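Local atomic coordinates of vitamin B12-binding protein (Vibrio cholerae O395, PDB entry 5YSC), a protein that binds vitamin B12 in the periplasm and probably delivers it to BtuC, the membrane subunit of the BtuCDF import transporter. Residues Ala244-Arg249 and Val258-Thr263; Arg156-Leu161 and Glu201-Lys206; Ala226-Ala229 and Val234-Asp237. All coordinates share one frame; numbering follows the deposited sequence.

Contact 1 (Ala244-Arg249 and Val258-Thr263); sequences ADWLNR and VEQVCT
W246 and Q260 meet because each first torsion swings its side chain into the space between the two helices: the indole of W246 leaves with CG anti to its carbonyl carbon (chi1 -60°), whereas Q260 sets CG anti to the backbone N (chi1 -175°) and then runs on extended. The two side chains cross at about a right angle, and the amide oxygen OE1 of Q260 comes to 4.1 Å from CE3 of the W246 six-membered ring, with the amide and indole planes 48° apart. At that distance it is van der Waals contact; the hydrogen bond of OE1 is with the backbone N of N243, just ahead of helix 244-248. Q260 thus ties its own helix to the start of the other while its amide lies by the indole. Deeper in, the buried pair L247 and V261 touch through methyl groups, CD1 of L247 standing 4.4 Å from CG2 of V261. The packing is light, 115 Å² in all; the nearest CA atoms, those of L247 and V258, are 7.8 Å apart, and all the contacts are made by side chains. D245 of the short helix and R249 just after it hydrogen-bond to cyanocobalamin, so the contact lies behind residues that line the pocket. F179 of helix 176-181 packs on both L247 and V261, and C262, one residue on, is joined by a disulfide to C182 just beyond that helix.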
ATOM      1  N   ALA A 244      -2.169   4.641   7.298  1.00 11.31           N
ATOM      2  CA  ALA A 244      -2.370   3.401   6.563  1.00 10.66           C
ATOM      3  C   ALA A 244      -2.714   3.653   5.097  1.00 11.92           C
ATOM      4  O   ALA A 244      -2.348   2.841   4.223  1.00 11.61           O
ATOM      5  CB  ALA A 244      -3.466   2.579   7.241  1.00 12.76           C
ATOM      6  N   ASP A 245      -3.400   4.756   4.797  1.00 11.05           N
ATOM      7  CA  ASP A 245      -3.714   5.075   3.401  1.00 11.34           C
ATOM      8  C   ASP A 245      -2.443   5.283   2.585  1.00 12.76           C
ATOM      9  O   ASP A 245      -2.334   4.826   1.442  1.00 12.59           O
ATOM     10  CB  ASP A 245      -4.597   6.323   3.332  1.00 12.31           C
ATOM     11  CG  ASP A 245      -6.018   6.118   3.859  1.00 14.84           C
ATOM     12  OD1 ASP A 245      -6.393   4.989   4.267  1.00 15.48           O
ATOM     13  OD2 ASP A 245      -6.765   7.166   3.893  1.00 14.88           O
ATOM     14  N   TRP A 246      -1.467   5.979   3.151  1.00  9.86           N
ATOM     15  CA  TRP A 246      -0.230   6.234   2.425  1.00  8.78           C
ATOM     16  C   TRP A 246       0.592   4.974   2.293  1.00  9.21           C
ATOM     17  O   TRP A 246       1.277   4.767   1.282  1.00  9.43           O
ATOM     18  CB  TRP A 246       0.622   7.268   3.169  1.00 10.55           C
ATOM     19  CG  TRP A 246       0.016   8.616   3.386  1.00  9.21           C
ATOM     20  CD1 TRP A 246      -1.065   9.192   2.748  1.00  9.40           C
ATOM     21  CD2 TRP A 246       0.487   9.577   4.319  1.00  8.83           C
ATOM     22  NE1 TRP A 246      -1.284  10.458   3.260  1.00 12.16           N
ATOM     23  CE2 TRP A 246      -0.360  10.701   4.237  1.00 10.04           C
ATOM     24  CE3 TRP A 246       1.524   9.586   5.241  1.00 11.73           C
ATOM     25  CZ2 TRP A 246      -0.165  11.822   4.999  1.00 10.04           C
ATOM     26  CZ3 TRP A 246       1.705  10.701   6.043  1.00  9.53           C
ATOM     27  CH2 TRP A 246       0.852  11.799   5.932  1.00 10.39           C
ATOM     28  N   LEU A 247       0.608   4.199   3.368  1.00  8.50           N
ATOM     29  CA  LEU A 247       1.557   3.121   3.550  1.00  8.94           C
ATOM     30  C   LEU A 247       1.116   1.859   2.838  1.00 12.02           C
ATOM     31  O   LEU A 247       1.890   1.257   2.096  1.00 11.92           O
ATOM     32  CB  LEU A 247       1.715   2.867   5.043  1.00  8.96           C
ATOM     33  CG  LEU A 247       2.666   1.720   5.365  1.00 10.37           C
ATOM     34  CD1 LEU A 247       4.121   1.978   4.958  1.00 13.37           C
ATOM     35  CD2 LEU A 247       2.524   1.401   6.819  1.00 14.65           C
ATOM     36  N   ASN A 248      -0.133   1.490   3.019  1.00 11.06           N
ATOM     37  CA  ASN A 248      -0.595   0.176   2.610  1.00 12.03           C
ATOM     38  C   ASN A 248      -1.161   0.140   1.200  1.00 11.89           C
ATOM     39  O   ASN A 248      -1.450  -0.960   0.688  1.00 13.15           O
ATOM     40  CB  ASN A 248      -1.599  -0.321   3.635  1.00 11.93           C
ATOM     41  CG  ASN A 248      -0.926  -0.579   4.985  1.00 14.80           C
ATOM     42  OD1 ASN A 248       0.254  -0.908   5.025  1.00 17.01           O
ATOM     43  ND2 ASN A 248      -1.656  -0.449   6.058  1.00 16.35           N
ATOM     44  N   ARG A 249      -1.299   1.292   0.547  1.00  8.61           N
ATOM     45  CA  ARG A 249      -1.585   1.400  -0.871  1.00 10.17           C
ATOM     46  C   ARG A 249      -0.357   1.892  -1.608  1.00 10.71           C
ATOM     47  O   ARG A 249       0.143   2.970  -1.271  1.00 10.53           O
ATOM     48  CB  ARG A 249      -2.727   2.397  -1.148  1.00 10.39           C
ATOM     49  CG  ARG A 249      -3.952   2.277  -0.336  1.00 10.30           C
ATOM     50  CD  ARG A 249      -4.849   3.459  -0.577  1.00  9.74           C
ATOM     51  NE  ARG A 249      -5.956   3.478   0.336  1.00 10.78           N
ATOM     52  CZ  ARG A 249      -6.990   4.299   0.199  1.00 12.79           C
ATOM     53  NH1 ARG A 249      -7.033   5.131  -0.834  1.00 12.36           N
ATOM     54  NH2 ARG A 249      -7.996   4.255   1.067  1.00 13.25           N
ATOM     55  N   VAL A 258       6.903   7.008   3.114  1.00  9.72           N
ATOM     56  CA  VAL A 258       8.357   6.927   3.208  1.00 11.43           C
ATOM     57  C   VAL A 258       8.882   7.990   4.153  1.00 11.11           C
ATOM     58  O   VAL A 258       9.657   7.705   5.066  1.00 14.27           O
ATOM     59  CB  VAL A 258       9.002   7.024   1.825  1.00 15.05           C
ATOM     60  CG1 VAL A 258      10.501   7.222   1.950  1.00 15.54           C
ATOM     61  CG2 VAL A 258       8.703   5.736   1.036  1.00 13.67           C
ATOM     62  N   GLU A 259       8.472   9.229   3.963  1.00 13.13           N
ATOM     63  CA  GLU A 259       8.917  10.283   4.878  1.00 12.05           C
ATOM     64  C   GLU A 259       8.536   9.958   6.329  1.00 12.49           C
ATOM     65  O   GLU A 259       9.340  10.145   7.260  1.00 15.40           O
ATOM     66  CB  GLU A 259       8.332  11.629   4.391  1.00 12.53           C
ATOM     67  CG  GLU A 259       9.209  12.797   4.545  1.00 18.74           C
ATOM     68  CD  GLU A 259       8.624  14.043   3.898  1.00 17.87           C
ATOM     69  OE1 GLU A 259       8.593  14.119   2.637  1.00 15.70           O
ATOM     70  OE2 GLU A 259       8.219  14.954   4.667  1.00 16.70           O
ATOM     71  N   GLN A 260       7.299   9.516   6.562  1.00 11.35           N
ATOM     72  CA  GLN A 260       6.830   9.293   7.933  1.00 10.41           C
ATOM     73  C   GLN A 260       7.615   8.167   8.583  1.00 13.46           C
ATOM     74  O   GLN A 260       8.116   8.299   9.707  1.00 13.20           O
ATOM     75  CB  GLN A 260       5.325   8.969   7.932  1.00 10.75           C
ATOM     76  CG  GLN A 260       4.719   8.848   9.324  1.00 10.74           C
ATOM     77  CD  GLN A 260       3.257   8.526   9.315  1.00 12.20           C
ATOM     78  OE1 GLN A 260       2.792   7.646   8.594  1.00 10.25           O
ATOM     79  NE2 GLN A 260       2.513   9.238  10.146  1.00 15.51           N
ATOM     80  N   VAL A 261       7.716   7.037   7.874  1.00 10.77           N
ATOM     81  CA  VAL A 261       8.443   5.883   8.378  1.00 12.55           C
ATOM     82  C   VAL A 261       9.897   6.228   8.633  1.00 12.03           C
ATOM     83  O   VAL A 261      10.437   5.942   9.711  1.00 15.81           O
ATOM     84  CB  VAL A 261       8.325   4.699   7.391  1.00 10.84           C
ATOM     85  CG1 VAL A 261       9.361   3.591   7.715  1.00 14.57           C
ATOM     86  CG2 VAL A 261       6.937   4.185   7.489  1.00 10.58           C
ATOM     87  N   CYS A 262      10.539   6.842   7.634  1.00 13.18           N
ATOM     88  CA  CYS A 262      11.961   7.163   7.696  1.00 16.93           C
ATOM     89  C   CYS A 262      12.267   8.178   8.788  1.00 17.59           C
ATOM     90  O   CYS A 262      13.303   8.085   9.467  1.00 17.23           O
ATOM     91  CB  CYS A 262      12.411   7.699   6.357  1.00 18.66           C
ATOM     92  SG  CYS A 262      12.859   6.510   5.104  1.00 22.96           S
ATOM     93  N   THR A 263      11.390   9.157   8.972  1.00 11.56           N
ATOM     94  CA  THR A 263      11.593  10.103  10.069  1.00 12.01           C
ATOM     95  C   THR A 263      11.541   9.399  11.420  1.00 12.26           C
ATOM     96  O   THR A 263      12.383   9.637  12.287  1.00 14.10           O
ATOM     97  CB  THR A 263      10.555  11.226  10.001  1.00 10.93           C
ATOM     98  OG1 THR A 263      10.773  12.015   8.827  1.00 13.03           O
ATOM     99  CG2 THR A 263      10.626  12.125  11.291  1.00 11.57           C
TER

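Contact 2 (Arg156-Leu161 and Glu201-Lys206); sequences RYFYQL and EQVLVK
R156 reaches from its strand to the end of helix 200-206 and gives its guanidinium to the backbone carbonyl of K206. The stronger bond runs from NH2 of R156 to O of K206 at 2.7 Å, nearly straight at 166°, with the oxygen close to the guanidinium plane and the donor in the carbonyl plane. NH1 of R156 adds a weak bond to the same oxygen of K206, 3.4 Å long, and has another weak one to the carbonyl of Q207. A carbonyl at the last turn of a helix lacks the usual amide partner further along the chain, and here an arginine supplies the donor; the positive charge would also suit the negative end of the helix dipole. The side chain of K206 turns off elsewhere, its NZ bonding to the carbonyl of I187 and keeping 6.0 Å from NH2 of R156. Below this polar clasp the contact is apolar and buried. F158, with CG anti to the backbone N (chi1 172°), offers one ring face to V203, whose CG2 lies 4.0 Å from the ring centroid of F158 in a CH-pi contact, while CG1 of V203 stands over the same face, 3.8 Å from CD2 of F158. I211 of strand 210-213 also packs on F158. A helix laid over a parallel sheet, leading into the strand beside the one it covers, is characteristic of the alpha/beta lobes of periplasmic binding proteins.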
ATOM      1  N   ARG A 156      15.144  -2.683  14.018  1.00 23.33           N
ATOM      2  CA  ARG A 156      14.190  -3.788  14.029  1.00 22.98           C
ATOM      3  C   ARG A 156      12.810  -3.278  14.431  1.00 23.34           C
ATOM      4  O   ARG A 156      12.618  -2.828  15.558  1.00 20.10           O
ATOM      5  CB  ARG A 156      14.665  -4.890  14.982  1.00 27.68           C
ATOM      6  CG  ARG A 156      16.054  -5.398  14.625  1.00 29.35           C
ATOM      7  CD  ARG A 156      16.639  -6.328  15.701  1.00 33.41           C
ATOM      8  NE  ARG A 156      15.759  -7.470  15.904  1.00 36.05           N
ATOM      9  CZ  ARG A 156      15.049  -7.719  16.997  1.00 34.97           C
ATOM     10  NH1 ARG A 156      15.141  -6.935  18.066  1.00 34.70           N
ATOM     11  NH2 ARG A 156      14.265  -8.798  17.024  1.00 34.74           N
ATOM     12  N   TYR A 157      11.840  -3.402  13.532  1.00 23.88           N
ATOM     13  CA  TYR A 157      10.498  -2.902  13.781  1.00 22.10           C
ATOM     14  C   TYR A 157       9.458  -4.026  13.721  1.00 21.31           C
ATOM     15  O   TYR A 157       9.639  -5.074  13.094  1.00 20.04           O
ATOM     16  CB  TYR A 157      10.124  -1.778  12.778  1.00 17.91           C
ATOM     17  CG  TYR A 157       9.847  -2.292  11.399  1.00 17.93           C
ATOM     18  CD1 TYR A 157      10.874  -2.442  10.473  1.00 20.35           C
ATOM     19  CD2 TYR A 157       8.553  -2.680  11.031  1.00 18.18           C
ATOM     20  CE1 TYR A 157      10.627  -2.951   9.208  1.00 18.19           C
ATOM     21  CE2 TYR A 157       8.300  -3.204   9.787  1.00 16.60           C
ATOM     22  CZ  TYR A 157       9.355  -3.320   8.872  1.00 17.08           C
ATOM     23  OH  TYR A 157       9.159  -3.850   7.625  1.00 17.62           O
ATOM     24  N   PHE A 158       8.356  -3.767  14.408  1.00 17.88           N
ATOM     25  CA  PHE A 158       7.115  -4.501  14.290  1.00 18.53           C
ATOM     26  C   PHE A 158       6.068  -3.559  13.712  1.00 16.62           C
ATOM     27  O   PHE A 158       5.889  -2.462  14.246  1.00 16.86           O
ATOM     28  CB  PHE A 158       6.718  -4.987  15.674  1.00 19.99           C
ATOM     29  CG  PHE A 158       5.362  -5.599  15.740  1.00 21.14           C
ATOM     30  CD1 PHE A 158       4.984  -6.583  14.837  1.00 22.17           C
ATOM     31  CD2 PHE A 158       4.456  -5.204  16.714  1.00 18.68           C
ATOM     32  CE1 PHE A 158       3.732  -7.166  14.915  1.00 21.18           C
ATOM     33  CE2 PHE A 158       3.202  -5.757  16.770  1.00 23.52           C
ATOM     34  CZ  PHE A 158       2.837  -6.739  15.860  1.00 21.77           C
ATOM     35  N   TYR A 159       5.382  -3.967  12.629  1.00 17.23           N
ATOM     36  CA  TYR A 159       4.248  -3.200  12.098  1.00 16.21           C
ATOM     37  C   TYR A 159       2.968  -4.002  12.184  1.00 18.53           C
ATOM     38  O   TYR A 159       2.812  -5.023  11.494  1.00 18.98           O
ATOM     39  CB  TYR A 159       4.476  -2.762  10.647  1.00 15.91           C
ATOM     40  CG  TYR A 159       3.262  -2.039  10.062  1.00 16.34           C
ATOM     41  CD1 TYR A 159       2.618  -1.036  10.766  1.00 15.71           C
ATOM     42  CD2 TYR A 159       2.763  -2.386   8.829  1.00 16.08           C
ATOM     43  CE1 TYR A 159       1.511  -0.389  10.249  1.00 15.54           C
ATOM     44  CE2 TYR A 159       1.666  -1.741   8.280  1.00 14.72           C
ATOM     45  CZ  TYR A 159       1.037  -0.758   8.999  1.00 17.57           C
ATOM     46  OH  TYR A 159      -0.060  -0.126   8.466  1.00 18.18           O
ATOM     47  N   GLN A 160       2.062  -3.498  13.003  1.00 19.86           N
ATOM     48  CA  GLN A 160       0.759  -4.067  13.276  1.00 25.87           C
ATOM     49  C   GLN A 160      -0.315  -3.525  12.320  1.00 22.82           C
ATOM     50  O   GLN A 160      -0.555  -2.317  12.275  1.00 21.58           O
ATOM     51  CB  GLN A 160       0.432  -3.677  14.719  1.00 30.77           C
ATOM     52  CG  GLN A 160      -0.535  -4.512  15.372  1.00 33.55           C
ATOM     53  CD  GLN A 160      -0.581  -4.214  16.838  1.00 31.39           C
ATOM     54  OE1 GLN A 160       0.124  -3.316  17.353  1.00 29.90           O
ATOM     55  NE2 GLN A 160      -1.388  -4.976  17.536  1.00 36.99           N
ATOM     56  N   LEU A 161      -0.993  -4.418  11.600  1.00 22.09           N
ATOM     57  CA  LEU A 161      -2.152  -4.032  10.797  1.00 20.54           C
ATOM     58  C   LEU A 161      -3.450  -3.960  11.601  1.00 25.04           C
ATOM     59  O   LEU A 161      -4.402  -3.292  11.176  1.00 22.70           O
ATOM     60  CB  LEU A 161      -2.343  -5.027   9.653  1.00 22.91           C
ATOM     61  CG  LEU A 161      -1.284  -5.042   8.573  1.00 24.56           C
ATOM     62  CD1 LEU A 161      -1.646  -6.124   7.598  1.00 27.71           C
ATOM     63  CD2 LEU A 161      -1.224  -3.694   7.828  1.00 20.17           C
ATOM     64  N   GLU A 201       2.748 -12.999  22.761  1.00 35.59           N
ATOM     65  CA  GLU A 201       4.016 -13.594  23.175  1.00 37.32           C
ATOM     66  C   GLU A 201       5.043 -13.546  22.049  1.00 38.52           C
ATOM     67  O   GLU A 201       6.215 -13.224  22.277  1.00 37.28           O
ATOM     68  CB  GLU A 201       3.781 -15.045  23.624  1.00 45.05           C
ATOM     69  CG  GLU A 201       3.087 -15.228  24.984  1.00 56.37           C
ATOM     70  CD  GLU A 201       1.731 -14.543  25.095  1.00 62.26           C
ATOM     71  OE1 GLU A 201       1.432 -13.995  26.189  1.00 64.65           O
ATOM     72  OE2 GLU A 201       0.968 -14.556  24.098  1.00 62.06           O
ATOM     73  N   GLN A 202       4.607 -13.854  20.834  1.00 35.31           N
ATOM     74  CA  GLN A 202       5.492 -13.817  19.676  1.00 33.08           C
ATOM     75  C   GLN A 202       6.178 -12.461  19.513  1.00 31.22           C
ATOM     76  O   GLN A 202       7.377 -12.397  19.277  1.00 31.97           O
ATOM     77  CB  GLN A 202       4.729 -14.179  18.406  1.00 31.72           C
ATOM     78  CG  GLN A 202       4.462 -15.663  18.250  1.00 37.27           C
ATOM     79  CD  GLN A 202       3.624 -15.979  17.032  1.00 40.78           C
ATOM     80  OE1 GLN A 202       2.400 -15.893  17.068  1.00 41.86           O
ATOM     81  NE2 GLN A 202       4.282 -16.352  15.946  1.00 43.21           N
ATOM     82  N   VAL A 203       5.411 -11.383  19.627  1.00 31.22           N
ATOM     83  CA  VAL A 203       5.991 -10.042  19.585  1.00 30.56           C
ATOM     84  C   VAL A 203       6.912  -9.838  20.778  1.00 30.45           C
ATOM     85  O   VAL A 203       8.058  -9.398  20.635  1.00 30.11           O
ATOM     86  CB  VAL A 203       4.890  -8.963  19.566  1.00 26.69           C
ATOM     87  CG1 VAL A 203       5.518  -7.561  19.488  1.00 24.64           C
ATOM     88  CG2 VAL A 203       3.900  -9.183  18.428  1.00 28.71           C
ATOM     89  N   LEU A 204       6.396 -10.116  21.983  1.00 27.98           N
ATOM     90  CA  LEU A 204       7.162  -9.886  23.202  1.00 30.77           C
ATOM     91  C   LEU A 204       8.519 -10.548  23.121  1.00 33.90           C
ATOM     92  O   LEU A 204       9.547  -9.947  23.453  1.00 32.08           O
ATOM     93  CB  LEU A 204       6.401 -10.416  24.422  1.00 38.91           C
ATOM     94  CG  LEU A 204       5.086  -9.732  24.811  1.00 35.34           C
ATOM     95  CD1 LEU A 204       4.514 -10.351  26.082  1.00 39.86           C
ATOM     96  CD2 LEU A 204       5.285  -8.253  24.981  1.00 29.77           C
ATOM     97  N   VAL A 205       8.536 -11.792  22.661  1.00 41.65           N
ATOM     98  CA  VAL A 205       9.782 -12.528  22.563  1.00 43.45           C
ATOM     99  C   VAL A 205      10.740 -11.799  21.641  1.00 44.25           C
ATOM    100  O   VAL A 205      11.929 -11.671  21.944  1.00 44.55           O
ATOM    101  CB  VAL A 205       9.479 -13.966  22.101  1.00 46.32           C
ATOM    102  CG1 VAL A 205      10.628 -14.584  21.339  1.00 49.15           C
ATOM    103  CG2 VAL A 205       9.105 -14.814  23.310  1.00 45.59           C
ATOM    104  N   LYS A 206      10.216 -11.235  20.544  1.00 40.87           N
ATOM    105  CA  LYS A 206      11.040 -10.668  19.477  1.00 37.67           C
ATOM    106  C   LYS A 206      11.693  -9.338  19.853  1.00 36.08           C
ATOM    107  O   LYS A 206      12.686  -8.947  19.229  1.00 34.35           O
ATOM    108  CB  LYS A 206      10.190 -10.469  18.222  1.00 37.68           C
ATOM    109  CG  LYS A 206       9.859 -11.744  17.441  1.00 40.06           C
ATOM    110  CD  LYS A 206      10.904 -12.023  16.375  1.00 39.27           C
ATOM    111  CE  LYS A 206      10.494 -13.196  15.483  1.00 39.93           C
ATOM    112  NZ  LYS A 206      11.486 -13.417  14.408  1.00 38.86           N
TER

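Contact 3 (Ala226-Ala229 and Val234-Asp237); sequences AWQA and VQND
Q235 crosses Q228 at a slant and reaches back to the loop backbone, and its side chain can be traced outward from the helix. From CB, CG is set anti to the carbonyl carbon (chi1 -54°), and CG at once meets the other segment, 3.8 Å from CG of Q228 and nearer still to its carbonyl oxygen. Beyond CG the chain is extended, so CD passes 3.6 Å from O of Q228 and carries the amide to the loop. At the tip, NE2 of Q235 donates to O of Q228 over 3.0 Å; the N-H...O angle is 155°, the oxygen lies near the amide plane and the donor is tilted 16° from the carbonyl plane. The carbonyl oxygen of A229 is also close, 2.9 Å from the same NE2 of Q235. CG1 of V234 packs 3.7 Å from CA of Q228 and also touches CB and CG. CG of Q228 thus touches both CG1 of V234 and CG of Q235, which come from directions roughly at right angles, whereas its amide oxygen approaches the backbone of these two residues without a bond. V234 also touches W224. At the surface, helix 232-235 folds back on the loop before it and is closed just past Q235 by a Schellman motif: D237, at positive phi, is the C-prime residue, with the bond from D237 N to V234 O (2.9 Å) joined by one from Q238 N to A233 O.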
ATOM      1  N   ALA A 226       0.348  -1.790  28.518  1.00 28.12           N
ATOM      2  CA  ALA A 226       0.343  -2.840  29.535  1.00 31.33           C
ATOM      3  C   ALA A 226       1.657  -3.624  29.601  1.00 31.85           C
ATOM      4  O   ALA A 226       1.932  -4.267  30.624  1.00 34.70           O
ATOM      5  CB  ALA A 226      -0.826  -3.792  29.277  1.00 32.54           C
ATOM      6  N   TRP A 227       2.491  -3.562  28.561  1.00 32.06           N
ATOM      7  CA  TRP A 227       3.683  -4.386  28.442  1.00 31.97           C
ATOM      8  C   TRP A 227       4.954  -3.552  28.501  1.00 32.79           C
ATOM      9  O   TRP A 227       5.986  -3.945  27.954  1.00 32.56           O
ATOM     10  CB  TRP A 227       3.629  -5.201  27.147  1.00 32.56           C
ATOM     11  CG  TRP A 227       2.427  -6.043  27.117  1.00 32.14           C
ATOM     12  CD1 TRP A 227       1.230  -5.751  26.540  1.00 33.88           C
ATOM     13  CD2 TRP A 227       2.273  -7.315  27.743  1.00 34.54           C
ATOM     14  NE1 TRP A 227       0.348  -6.768  26.752  1.00 36.47           N
ATOM     15  CE2 TRP A 227       0.968  -7.750  27.484  1.00 36.71           C
ATOM     16  CE3 TRP A 227       3.121  -8.133  28.489  1.00 36.91           C
ATOM     17  CZ2 TRP A 227       0.481  -8.974  27.948  1.00 42.14           C
ATOM     18  CZ3 TRP A 227       2.642  -9.350  28.939  1.00 42.46           C
ATOM     19  CH2 TRP A 227       1.332  -9.754  28.669  1.00 43.90           C
ATOM     20  N   GLN A 228       4.901  -2.390  29.162  1.00 30.67           N
ATOM     21  CA  GLN A 228       6.067  -1.511  29.178  1.00 33.37           C
ATOM     22  C   GLN A 228       7.311  -2.221  29.681  1.00 34.13           C
ATOM     23  O   GLN A 228       8.391  -2.096  29.097  1.00 33.95           O
ATOM     24  CB  GLN A 228       5.808  -0.287  30.049  1.00 34.72           C
ATOM     25  CG  GLN A 228       6.943   0.710  29.959  1.00 37.09           C
ATOM     26  CD  GLN A 228       6.502   2.094  30.310  1.00 40.38           C
ATOM     27  OE1 GLN A 228       6.938   3.077  29.709  1.00 47.02           O
ATOM     28  NE2 GLN A 228       5.615   2.188  31.294  1.00 38.38           N
ATOM     29  N   ALA A 229       7.180  -2.946  30.791  1.00 36.90           N
ATOM     30  CA  ALA A 229       8.342  -3.566  31.420  1.00 37.97           C
ATOM     31  C   ALA A 229       9.054  -4.517  30.473  1.00 38.64           C
ATOM     32  O   ALA A 229      10.291  -4.584  30.471  1.00 40.02           O
ATOM     33  CB  ALA A 229       7.915  -4.297  32.685  1.00 39.77           C
ATOM     34  N   VAL A 234       8.339   0.305  24.231  1.00 22.14           N
ATOM     35  CA  VAL A 234       7.393   1.104  24.999  1.00 22.30           C
ATOM     36  C   VAL A 234       8.140   2.020  25.966  1.00 25.18           C
ATOM     37  O   VAL A 234       7.820   3.211  26.072  1.00 24.63           O
ATOM     38  CB  VAL A 234       6.383   0.196  25.722  1.00 23.03           C
ATOM     39  CG1 VAL A 234       5.384   1.020  26.533  1.00 25.10           C
ATOM     40  CG2 VAL A 234       5.651  -0.653  24.701  1.00 23.79           C
ATOM     41  N   GLN A 235       9.151   1.480  26.660  1.00 33.77           N
ATOM     42  CA  GLN A 235       9.938   2.285  27.603  1.00 33.58           C
ATOM     43  C   GLN A 235      10.545   3.491  26.911  1.00 33.01           C
ATOM     44  O   GLN A 235      10.629   4.579  27.493  1.00 35.39           O
ATOM     45  CB  GLN A 235      11.050   1.444  28.244  1.00 37.46           C
ATOM     46  CG  GLN A 235      10.588   0.151  28.903  1.00 40.48           C
ATOM     47  CD  GLN A 235      11.726  -0.835  29.132  1.00 43.11           C
ATOM     48  OE1 GLN A 235      12.909  -0.488  29.038  1.00 41.40           O
ATOM     49  NE2 GLN A 235      11.366  -2.083  29.417  1.00 42.17           N
ATOM     50  N   ASN A 236      10.967   3.314  25.661  1.00 27.18           N
ATOM     51  CA  ASN A 236      11.609   4.352  24.877  1.00 27.75           C
ATOM     52  C   ASN A 236      10.619   5.210  24.100  1.00 27.75           C
ATOM     53  O   ASN A 236      11.046   6.060  23.319  1.00 28.72           O
ATOM     54  CB  ASN A 236      12.622   3.711  23.934  1.00 30.15           C
ATOM     55  CG  ASN A 236      13.794   3.083  24.669  1.00 33.32           C
ATOM     56  OD1 ASN A 236      14.152   3.508  25.772  1.00 32.54           O
ATOM     57  ND2 ASN A 236      14.418   2.080  24.040  1.00 32.50           N
ATOM     58  N   ASP A 237       9.310   5.027  24.306  1.00 27.31           N
ATOM     59  CA  ASP A 237       8.298   5.880  23.679  1.00 24.48           C
ATOM     60  C   ASP A 237       8.388   5.802  22.154  1.00 23.94           C
ATOM     61  O   ASP A 237       8.310   6.812  21.446  1.00 22.08           O
ATOM     62  CB  ASP A 237       8.446   7.321  24.166  1.00 29.85           C
ATOM     63  CG  ASP A 237       7.369   8.251  23.634  1.00 39.69           C
ATOM     64  OD1 ASP A 237       6.300   7.767  23.195  1.00 40.94           O
ATOM     65  OD2 ASP A 237       7.597   9.489  23.658  1.00 44.74           O
TER

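Overall arrangement
All three contacts belong to the half of the chain built on the sheet of strands 155-159, 184-186, 210-213 and 239-241. Contacts 1 and 2 are both partly buried, contact 1 nearest the chain centre and by the cobalamin pocket; contact 3 is on the surface. Contacts 1 and 2 meet through Y159, whose OH is 2.9 Å from ND2 of N248 in a probable hydrogen bond and whose ring packs on L247. Contacts 2 and 3 touch where L204 packs on W227, so helix 200-206 serves both. Side-chain packing alone carries contact 1; contacts 2 and 3 each add a side-chain N-H bonded to a backbone carbonyl, charged in contact 2 and neutral in contact 3.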